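Local coordinates for protein potential RNA-dependent RNA polymerase (Human picobirnavirus, PDB 5I62) that synthesises RNA from ribonucleoside triphosphates on an RNA template, probably serving both transcription and genome replication of this small double-stranded RNA virus, at residues N6-Y11 against G311-G316; Y11-N16 against R176-A181; R167-R172 against Y302-A307. All blocks are in the same frame, centred on the assembly; numbering follows the deposited sequence.

Contact 1: N6-Y11 against G311-G316; sequences NVWSKY and GEIRYG
Two aromatic rings of the N-terminal helix, W8 and Y11, meet the chain that runs through strand 312-314. The W8 indole has the backbone of G311 over one face, with G311 N 3.2 Å above the plane and displaced toward the rim, while I313 CG1 lies in plane at its edge. On the Y11 ring, I313 CD1 sits above the centre of one face, and V7 O, one turn back in the same helix, lies in plane at the edge. The site belongs to the mixed sheet that strand 312-314 joins, consistent with the fingers part of the right-hand polymerase fold. The axes of helix and strand segment approach no closer than 10.3 Å, at a crossing angle of 63°, so the gap is bridged by side chains.

Near W8 the approach is much closer. G311 CA makes a CH-pi contact with the six-membered ring, 3.9 Å from its centroid, and G311 N is 3.4 Å from W8 CE3. The indole thus lies directly on the G311 main chain. The positive phi of G311 suits a glycine, since a CB there would jam against the carbonyl O of the residue before. The edge contact is apolar, W8 CZ3 to I313 CG1 at 3.9 Å.

I313 thus serves both aromatics. Its CG1 is anti to the carbonyl carbon (chi1 -55°), and CD1 beyond it meets Y11 tip to tip, 3.5 Å from the ring centroid and 5° off the normal. The polar end of this largely apolar interface is a hydrogen bond between two tyrosines reaching toward each other: Y315 OH donates to Y11 OH at 2.6 Å, with the acceptor oxygen in the plane of the Y315 ring.

Contact 2: Y11-N16 against R176-A181; sequences YFNIPN and REWSGA
W178 is the first residue of the 176-181 strand to meet the loop that follows the N-terminal helix. The benzo edge of its indole touches two residues beyond Y11. The contact at CH2 is with N13 OD1, which lies near the ring plane at 3.8 Å; the N13 amide and the indole cross obliquely, their planes 85° apart. At CZ3 the neighbour is F12 O, at 4.0 Å. These are loose van der Waals contacts, and P145 also packs against the indole.

S179 comes next and makes the closest approach, its CA only 4.8 Å from that of Y11. Its CB stands over the centre of the Y11 ring, 3.6 Å from the centroid and 13° off the normal, a CH-pi contact. OG, placed anti to the backbone N, is shifted to the CE2-CZ side of the ring. S179 O takes a CA-H...O contact from Y11 CA at 3.2 Å, with an angle of 155° at the hydrogen, and also lies against Y11 CD2.

G180 contributes its carbonyl oxygen, which sits near the plane at the edge of the Y11 ring, 3.8 Å from CE2. A181 closes the series with its CB 3.8 Å from Y11 CD2, an apolar contact made obliquely to the ring. The polar end of Y11 has its partner in Y315.

Backbone bonds from W178 and G180 go to M171 and C169, whereas S179 bonds to K10. This alternation is characteristic of a beta strand: one edge completes the antiparallel hairpin with strand 168-173, and the other bonds K10 of the N-terminal helical segment through S179, while the loop after Y11 packs on the W178 indole.

Contact 3: R167-R172 against Y302-A307; sequences RYCVMR and YAIPLA
The backbones of R167-R172 and Y302-A307 stay apart, with closest CA pairs at C169-I304 (6.1 Å) and R167-A303 (7.3 Å), and their one polar link is a water. That water donates to R167 O and to A303 O, at 2.8 Å each, so both of its protons are spent on two carbonyls that converge on it.

The P305 ring packs beside this bridge. Its CG reaches R167 O at 3.5 Å, while its CD lies 4.0 Å from C169 CB. The same C169 CB also meets I304 CG1, more loosely, at 4.3 Å, and in C169 it is CB that does the touching. Only 154 Å² is buried by the two segments together, in keeping with a water-assisted contact of few atoms.

At the exposed end, R167 folds over its own neighbour: its CG lies above one face of the Y168 ring, toward the rim, and NH2 gives a weak hydrogen bond to Y168 OH, which lies in the guanidinium plane. Both side chains also meet Y315, R167 as a cation-pi partner and Y168 by its ring. I304 O accepts a bond from H318 NE2.

Strand 168-173 pairs antiparallel with strand 176-189, and strand 306-309 pairs parallel with the same strand. The contact therefore joins the start of the 168-173 hairpin strand to the loop leading into 306-309, two strands that both pair with 176-189 in one mixed sheet, probably in the fingers of the polymerase.

How the contacts relate
All three contacts lie on the same mixed sheet, their centres 9 to 12 Å apart. Contacts 1 and 2 share Y11, whose ring has I313 CD1 on one face and S179 CB on the opposite face, and is thus sandwiched between side chains of strands 312-314 and 176-189. Contacts 1 and 3 are mostly buried, whereas contact 2 is only partly so, with N13 and W178 toward its margin. Chemistry follows place: aromatic packing and a tyrosine pair in contact 1, carbonyls and small side chains round a ring and an indole edge against the loop in contact 2, a water and proline in contact 3. Backbone bonds G180 N to C169 O and R314 N to L306 O tie the strands together.

Contact 1: N6-Y11 against G311-G316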
loop_
_atom_site.group_PDB
_atom_site.type_symbol
_atom_site.label_atom_id
_atom_site.label_comp_id
_atom_site.label_asym_id
_atom_site.label_seq_id
_atom_site.Cartn_x
_atom_site.Cartn_y
_atom_site.Cartn_z
ATOM N N ASN A 6 -32.998 11.469 -8.106
ATOM C CA ASN A 6 -32.538 12.851 -8.136
ATOM C C ASN A 6 -31.745 13.230 -6.885
ATOM O O ASN A 6 -31.303 14.376 -6.778
ATOM C CB ASN A 6 -33.719 13.812 -8.371
ATOM C CG ASN A 6 -34.717 13.828 -7.222
ATOM O OD1 ASN A 6 -34.669 12.988 -6.318
ATOM N ND2 ASN A 6 -35.645 14.787 -7.266
ATOM N N VAL A 7 -31.543 12.309 -5.948
ATOM C CA VAL A 7 -30.511 12.499 -4.927
ATOM C C VAL A 7 -29.191 11.892 -5.380
ATOM O O VAL A 7 -28.135 12.517 -5.254
ATOM C CB VAL A 7 -30.961 11.934 -3.565
ATOM C CG1 VAL A 7 -29.814 12.018 -2.549
ATOM C CG2 VAL A 7 -32.156 12.709 -3.041
ATOM N N TRP A 8 -29.258 10.692 -5.972
ATOM C CA TRP A 8 -28.084 10.073 -6.573
ATOM C C TRP A 8 -27.406 11.014 -7.561
ATOM O O TRP A 8 -26.173 11.094 -7.611
ATOM C CB TRP A 8 -28.489 8.762 -7.250
ATOM C CG TRP A 8 -27.388 7.986 -7.918
ATOM C CD1 TRP A 8 -27.204 7.812 -9.266
ATOM C CD2 TRP A 8 -26.332 7.247 -7.271
ATOM N NE1 TRP A 8 -26.096 7.028 -9.498
ATOM C CE2 TRP A 8 -25.546 6.663 -8.294
ATOM C CE3 TRP A 8 -25.971 7.039 -5.934
ATOM C CZ2 TRP A 8 -24.422 5.879 -8.021
ATOM C CZ3 TRP A 8 -24.857 6.256 -5.658
ATOM C CH2 TRP A 8 -24.092 5.684 -6.700
ATOM N N SER A 9 -28.196 11.764 -8.339
ATOM C CA SER A 9 -27.599 12.662 -9.317
ATOM C C SER A 9 -26.983 13.917 -8.686
ATOM O O SER A 9 -26.413 14.732 -9.416
ATOM C CB SER A 9 -28.636 13.044 -10.385
ATOM O OG SER A 9 -29.781 13.631 -9.812
ATOM N N LYS A 10 -27.070 14.088 -7.360
ATOM C CA LYS A 10 -26.318 15.139 -6.686
ATOM C C LYS A 10 -24.947 14.661 -6.225
ATOM O O LYS A 10 -24.093 15.491 -5.886
ATOM C CB LYS A 10 -27.097 15.679 -5.490
ATOM C CG LYS A 10 -28.438 16.290 -5.850
ATOM C CD LYS A 10 -29.172 16.724 -4.586
ATOM C CE LYS A 10 -30.590 17.196 -4.931
ATOM N NZ LYS A 10 -30.543 18.141 -6.093
ATOM N N TYR A 11 -24.736 13.346 -6.196
ATOM C CA TYR A 11 -23.449 12.724 -5.922
ATOM C C TYR A 11 -22.676 12.418 -7.193
ATOM O O TYR A 11 -21.445 12.491 -7.201
ATOM C CB TYR A 11 -23.647 11.426 -5.138
ATOM C CG TYR A 11 -24.143 11.637 -3.730
ATOM C CD1 TYR A 11 -25.485 11.845 -3.470
ATOM C CD2 TYR A 11 -23.257 11.611 -2.653
ATOM C CE1 TYR A 11 -25.940 12.044 -2.171
ATOM C CE2 TYR A 11 -23.703 11.799 -1.359
ATOM C CZ TYR A 11 -25.041 12.018 -1.124
ATOM O OH TYR A 11 -25.486 12.210 0.169
ATOM N N GLY A 311 -27.180 3.958 -6.540
ATOM C CA GLY A 311 -28.255 4.456 -5.709
ATOM C C GLY A 311 -28.174 4.093 -4.239
ATOM O O GLY A 311 -29.150 4.283 -3.513
ATOM N N GLU A 312 -27.049 3.560 -3.768
ATOM C CA GLU A 312 -26.932 3.139 -2.377
ATOM C C GLU A 312 -25.692 3.756 -1.765
ATOM O O GLU A 312 -24.592 3.601 -2.301
ATOM C CB GLU A 312 -26.902 1.615 -2.251
ATOM C CG GLU A 312 -28.158 0.974 -2.803
ATOM C CD GLU A 312 -28.246 -0.487 -2.452
ATOM O OE1 GLU A 312 -28.323 -0.801 -1.244
ATOM O OE2 GLU A 312 -28.213 -1.319 -3.377
ATOM N N ILE A 313 -25.878 4.434 -0.637
ATOM C CA ILE A 313 -24.838 5.214 0.008
ATOM C C ILE A 313 -24.905 4.956 1.508
ATOM O O ILE A 313 -25.984 4.935 2.107
ATOM C CB ILE A 313 -24.983 6.719 -0.302
ATOM C CG1 ILE A 313 -25.015 6.977 -1.815
ATOM C CG2 ILE A 313 -23.847 7.518 0.359
ATOM C CD1 ILE A 313 -25.362 8.434 -2.173
ATOM N N ARG A 314 -23.756 4.766 2.116
ATOM C CA ARG A 314 -23.670 4.582 3.554
ATOM C C ARG A 314 -22.991 5.800 4.164
ATOM O O ARG A 314 -22.073 6.353 3.561
ATOM C CB ARG A 314 -22.900 3.302 3.859
ATOM C CG ARG A 314 -22.810 2.968 5.322
ATOM C CD ARG A 314 -22.304 1.560 5.486
ATOM N NE ARG A 314 -22.250 1.223 6.900
ATOM C CZ ARG A 314 -22.009 0.002 7.351
ATOM N NH1 ARG A 314 -21.810 -0.995 6.493
ATOM N NH2 ARG A 314 -21.959 -0.211 8.655
ATOM N N TYR A 315 -23.439 6.214 5.357
ATOM C CA TYR A 315 -22.948 7.410 6.044
ATOM C C TYR A 315 -22.387 7.052 7.419
ATOM O O TYR A 315 -22.587 5.946 7.920
ATOM C CB TYR A 315 -24.058 8.461 6.199
ATOM C CG TYR A 315 -24.700 8.867 4.882
ATOM C CD1 TYR A 315 -25.706 8.096 4.306
ATOM C CD2 TYR A 315 -24.280 10.009 4.210
ATOM C CE1 TYR A 315 -26.296 8.474 3.080
ATOM C CE2 TYR A 315 -24.847 10.381 2.990
ATOM C CZ TYR A 315 -25.855 9.619 2.436
ATOM O OH TYR A 315 -26.398 10.004 1.218
ATOM N N GLY A 316 -21.684 8.006 8.027
ATOM C CA GLY A 316 -21.164 7.862 9.372
ATOM C C GLY A 316 -19.636 7.816 9.401
ATOM O O GLY A 316 -18.966 7.617 8.386
#

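Contact 2: Y11-N16 against R176-A181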
loop_
_atom_site.group_PDB
_atom_site.type_symbol
_atom_site.label_atom_id
_atom_site.label_comp_id
_atom_site.label_asym_id
_atom_site.label_seq_id
_atom_site.Cartn_x
_atom_site.Cartn_y
_atom_site.Cartn_z
ATOM N N TYR A 11 -24.736 13.346 -6.196
ATOM C CA TYR A 11 -23.449 12.724 -5.922
ATOM C C TYR A 11 -22.676 12.418 -7.193
ATOM O O TYR A 11 -21.445 12.491 -7.201
ATOM C CB TYR A 11 -23.647 11.426 -5.138
ATOM C CG TYR A 11 -24.143 11.637 -3.730
ATOM C CD1 TYR A 11 -25.485 11.845 -3.470
ATOM C CD2 TYR A 11 -23.257 11.611 -2.653
ATOM C CE1 TYR A 11 -25.940 12.044 -2.171
ATOM C CE2 TYR A 11 -23.703 11.799 -1.359
ATOM C CZ TYR A 11 -25.041 12.018 -1.124
ATOM O OH TYR A 11 -25.486 12.210 0.169
ATOM N N PHE A 12 -23.374 12.067 -8.278
ATOM C CA PHE A 12 -22.714 11.720 -9.525
ATOM C C PHE A 12 -23.350 12.443 -10.695
ATOM O O PHE A 12 -24.546 12.718 -10.707
ATOM C CB PHE A 12 -22.735 10.218 -9.773
ATOM C CG PHE A 12 -22.000 9.448 -8.728
ATOM C CD1 PHE A 12 -20.626 9.282 -8.825
ATOM C CD2 PHE A 12 -22.655 8.988 -7.605
ATOM C CE1 PHE A 12 -19.925 8.612 -7.848
ATOM C CE2 PHE A 12 -21.947 8.312 -6.603
ATOM C CZ PHE A 12 -20.589 8.131 -6.738
ATOM N N ASN A 13 -22.518 12.734 -11.676
ATOM C CA ASN A 13 -22.944 13.358 -12.918
ATOM C C ASN A 13 -23.684 12.299 -13.727
ATOM O O ASN A 13 -23.076 11.327 -14.175
ATOM C CB ASN A 13 -21.717 13.891 -13.649
ATOM C CG ASN A 13 -22.070 14.719 -14.873
ATOM O OD1 ASN A 13 -22.930 15.600 -14.821
ATOM N ND2 ASN A 13 -21.390 14.444 -15.971
ATOM N N ILE A 14 -25.010 12.450 -13.856
ATOM C CA ILE A 14 -25.919 11.427 -14.438
ATOM C C ILE A 14 -26.582 12.037 -15.680
ATOM O O ILE A 14 -27.102 13.145 -15.596
ATOM C CB ILE A 14 -27.015 10.970 -13.405
ATOM C CG1 ILE A 14 -26.400 10.327 -12.154
ATOM C CG2 ILE A 14 -28.050 10.022 -14.015
ATOM C CD1 ILE A 14 -25.436 9.188 -12.434
ATOM N N PRO A 15 -26.618 11.303 -16.806
ATOM C CA PRO A 15 -26.252 9.888 -16.903
ATOM C C PRO A 15 -24.749 9.619 -17.024
ATOM O O PRO A 15 -23.958 10.490 -17.387
ATOM C CB PRO A 15 -26.993 9.415 -18.180
ATOM C CG PRO A 15 -27.607 10.683 -18.808
ATOM C CD PRO A 15 -26.970 11.854 -18.128
ATOM N N ASN A 16 -24.373 8.381 -16.703
ATOM C CA ASN A 16 -22.983 7.935 -16.780
ATOM C C ASN A 16 -23.000 6.432 -16.982
ATOM O O ASN A 16 -23.022 5.662 -16.011
ATOM C CB ASN A 16 -22.199 8.297 -15.518
ATOM C CG ASN A 16 -20.700 8.084 -15.680
ATOM O OD1 ASN A 16 -20.257 7.182 -16.396
ATOM N ND2 ASN A 16 -19.910 8.938 -15.038
ATOM N N ARG A 176 -20.174 24.672 -9.123
ATOM C CA ARG A 176 -21.131 23.620 -8.823
ATOM C C ARG A 176 -21.032 23.236 -7.346
ATOM O O ARG A 176 -19.961 23.304 -6.754
ATOM C CB ARG A 176 -20.864 22.372 -9.667
ATOM C CG ARG A 176 -21.079 22.531 -11.159
ATOM C CD ARG A 176 -19.832 23.076 -11.852
ATOM N NE ARG A 176 -19.730 22.603 -13.237
ATOM C CZ ARG A 176 -18.751 22.946 -14.064
ATOM N NH1 ARG A 176 -17.797 23.773 -13.647
ATOM N NH2 ARG A 176 -18.721 22.465 -15.305
ATOM N N GLU A 177 -22.149 22.818 -6.760
ATOM C CA GLU A 177 -22.128 22.154 -5.460
ATOM C C GLU A 177 -22.577 20.713 -5.644
ATOM O O GLU A 177 -23.711 20.459 -6.063
ATOM C CB GLU A 177 -23.005 22.836 -4.413
ATOM C CG GLU A 177 -23.079 21.945 -3.160
ATOM C CD GLU A 177 -23.629 22.626 -1.920
ATOM O OE1 GLU A 177 -23.704 23.878 -1.872
ATOM O OE2 GLU A 177 -23.987 21.884 -0.982
ATOM N N TRP A 178 -21.678 19.779 -5.359
ATOM C CA TRP A 178 -21.980 18.354 -5.361
ATOM C C TRP A 178 -21.971 17.824 -3.931
ATOM O O TRP A 178 -21.469 18.462 -3.005
ATOM C CB TRP A 178 -20.961 17.564 -6.192
ATOM C CG TRP A 178 -20.789 17.981 -7.627
ATOM C CD1 TRP A 178 -19.860 18.852 -8.131
ATOM C CD2 TRP A 178 -21.544 17.513 -8.750
ATOM N NE1 TRP A 178 -19.998 18.960 -9.502
ATOM C CE2 TRP A 178 -21.025 18.148 -9.903
ATOM C CE3 TRP A 178 -22.611 16.620 -8.895
ATOM C CZ2 TRP A 178 -21.524 17.901 -11.181
ATOM C CZ3 TRP A 178 -23.118 16.389 -10.171
ATOM C CH2 TRP A 178 -22.572 17.030 -11.293
ATOM N N SER A 179 -22.528 16.636 -3.755
ATOM C CA SER A 179 -22.376 15.904 -2.509
ATOM C C SER A 179 -21.354 14.799 -2.763
ATOM O O SER A 179 -21.476 14.059 -3.744
ATOM C CB SER A 179 -23.715 15.341 -2.028
ATOM O OG SER A 179 -23.700 15.105 -0.621
ATOM N N GLY A 180 -20.339 14.701 -1.900
ATOM C CA GLY A 180 -19.228 13.792 -2.160
ATOM C C GLY A 180 -19.448 12.412 -1.550
ATOM O O GLY A 180 -20.013 12.265 -0.466
ATOM N N ALA A 181 -18.981 11.389 -2.266
ATOM C CA ALA A 181 -18.959 10.037 -1.734
ATOM C C ALA A 181 -17.794 9.273 -2.348
ATOM O O ALA A 181 -17.562 9.346 -3.559
ATOM C CB ALA A 181 -20.281 9.305 -2.004
#

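Contact 3: R167-R172 against Y302-A307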
loop_
_atom_site.group_PDB
_atom_site.type_symbol
_atom_site.label_atom_id
_atom_site.label_comp_id
_atom_site.label_asym_id
_atom_site.label_seq_id
_atom_site.Cartn_x
_atom_site.Cartn_y
_atom_site.Cartn_z
ATOM N N ARG A 167 -23.261 14.565 8.371
ATOM C CA ARG A 167 -22.793 13.333 7.756
ATOM C C ARG A 167 -22.496 13.475 6.260
ATOM O O ARG A 167 -22.068 12.500 5.648
ATOM C CB ARG A 167 -23.812 12.223 7.999
ATOM C CG ARG A 167 -25.076 12.369 7.173
ATOM C CD ARG A 167 -26.176 11.436 7.660
ATOM N NE ARG A 167 -27.244 11.386 6.670
ATOM C CZ ARG A 167 -27.917 10.290 6.340
ATOM N NH1 ARG A 167 -27.637 9.133 6.929
ATOM N NH2 ARG A 167 -28.863 10.358 5.414
ATOM N N TYR A 168 -22.675 14.658 5.672
ATOM C CA TYR A 168 -22.486 14.877 4.241
ATOM C C TYR A 168 -21.141 15.522 3.950
ATOM O O TYR A 168 -20.656 16.349 4.718
ATOM C CB TYR A 168 -23.592 15.765 3.661
ATOM C CG TYR A 168 -24.967 15.186 3.833
ATOM C CD1 TYR A 168 -25.420 14.174 2.991
ATOM C CD2 TYR A 168 -25.795 15.607 4.863
ATOM C CE1 TYR A 168 -26.686 13.617 3.149
ATOM C CE2 TYR A 168 -27.060 15.060 5.030
ATOM C CZ TYR A 168 -27.496 14.068 4.168
ATOM O OH TYR A 168 -28.747 13.523 4.335
ATOM N N CYS A 169 -20.560 15.161 2.814
ATOM C CA CYS A 169 -19.346 15.790 2.318
ATOM C C CYS A 169 -19.755 16.802 1.251
ATOM O O CYS A 169 -20.205 16.417 0.170
ATOM C CB CYS A 169 -18.390 14.745 1.756
ATOM S SG CYS A 169 -16.878 15.425 1.012
ATOM N N VAL A 170 -19.623 18.087 1.551
ATOM C CA VAL A 170 -19.947 19.121 0.575
ATOM C C VAL A 170 -18.730 19.364 -0.305
ATOM O O VAL A 170 -17.611 19.496 0.195
ATOM C CB VAL A 170 -20.400 20.409 1.275
ATOM C CG1 VAL A 170 -20.609 21.530 0.254
ATOM C CG2 VAL A 170 -21.674 20.151 2.093
ATOM N N MET A 171 -18.940 19.404 -1.622
ATOM C CA MET A 171 -17.869 19.684 -2.583
ATOM C C MET A 171 -18.318 20.813 -3.502
ATOM O O MET A 171 -19.174 20.605 -4.371
ATOM C CB MET A 171 -17.506 18.442 -3.385
ATOM C CG MET A 171 -17.228 17.219 -2.515
ATOM S SD MET A 171 -16.366 15.920 -3.397
ATOM C CE MET A 171 -17.445 15.675 -4.836
ATOM N N ARG A 172 -17.749 22.000 -3.312
ATOM C CA ARG A 172 -17.941 23.103 -4.250
ATOM C C ARG A 172 -16.840 23.033 -5.299
ATOM O O ARG A 172 -15.659 23.125 -4.963
ATOM C CB ARG A 172 -17.910 24.460 -3.543
ATOM C CG ARG A 172 -19.161 24.824 -2.783
ATOM C CD ARG A 172 -20.301 25.283 -3.708
ATOM N NE ARG A 172 -19.968 26.427 -4.561
ATOM C CZ ARG A 172 -20.785 26.929 -5.489
ATOM N NH1 ARG A 172 -21.991 26.392 -5.681
ATOM N NH2 ARG A 172 -20.403 27.971 -6.221
ATOM N N TYR A 302 -11.974 10.094 7.203
ATOM C CA TYR A 302 -12.523 9.282 8.284
ATOM C C TYR A 302 -14.041 9.373 8.396
ATOM O O TYR A 302 -14.627 8.749 9.288
ATOM C CB TYR A 302 -11.886 9.693 9.618
ATOM C CG TYR A 302 -10.372 9.621 9.570
ATOM C CD1 TYR A 302 -9.734 8.399 9.436
ATOM C CD2 TYR A 302 -9.585 10.777 9.624
ATOM C CE1 TYR A 302 -8.343 8.313 9.364
ATOM C CE2 TYR A 302 -8.186 10.696 9.559
ATOM C CZ TYR A 302 -7.583 9.452 9.426
ATOM O OH TYR A 302 -6.208 9.315 9.364
ATOM N N ALA A 303 -14.695 10.147 7.526
ATOM C CA ALA A 303 -16.137 10.343 7.624
ATOM C C ALA A 303 -16.861 10.380 6.280
ATOM O O ALA A 303 -18.089 10.497 6.275
ATOM C CB ALA A 303 -16.446 11.638 8.392
ATOM N N ILE A 304 -16.155 10.292 5.157
ATOM C CA ILE A 304 -16.795 10.499 3.844
ATOM C C ILE A 304 -17.825 9.405 3.595
ATOM O O ILE A 304 -17.591 8.239 3.972
ATOM C CB ILE A 304 -15.732 10.535 2.725
ATOM C CG1 ILE A 304 -16.332 11.021 1.387
ATOM C CG2 ILE A 304 -15.040 9.170 2.573
ATOM C CD1 ILE A 304 -15.279 11.298 0.333
ATOM N N PRO A 305 -19.004 9.715 3.033
ATOM C CA PRO A 305 -19.964 8.654 2.716
ATOM C C PRO A 305 -19.370 7.682 1.708
ATOM O O PRO A 305 -18.399 7.988 1.017
ATOM C CB PRO A 305 -21.166 9.417 2.126
ATOM C CG PRO A 305 -21.031 10.827 2.699
ATOM C CD PRO A 305 -19.549 11.061 2.735
ATOM N N LEU A 306 -19.966 6.493 1.635
ATOM C CA LEU A 306 -19.532 5.439 0.721
ATOM C C LEU A 306 -20.663 5.035 -0.213
ATOM O O LEU A 306 -21.688 4.525 0.246
ATOM C CB LEU A 306 -19.066 4.208 1.494
ATOM C CG LEU A 306 -18.625 3.025 0.639
ATOM C CD1 LEU A 306 -17.363 3.349 -0.197
ATOM C CD2 LEU A 306 -18.385 1.813 1.540
ATOM N N ALA A 307 -20.450 5.214 -1.521
ATOM C CA ALA A 307 -21.373 4.717 -2.545
ATOM C C ALA A 307 -20.944 3.292 -2.893
ATOM O O ALA A 307 -19.920 3.081 -3.539
ATOM C CB ALA A 307 -21.367 5.622 -3.772
HETATM O O HOH W 1 -20.803 10.376 6.991
#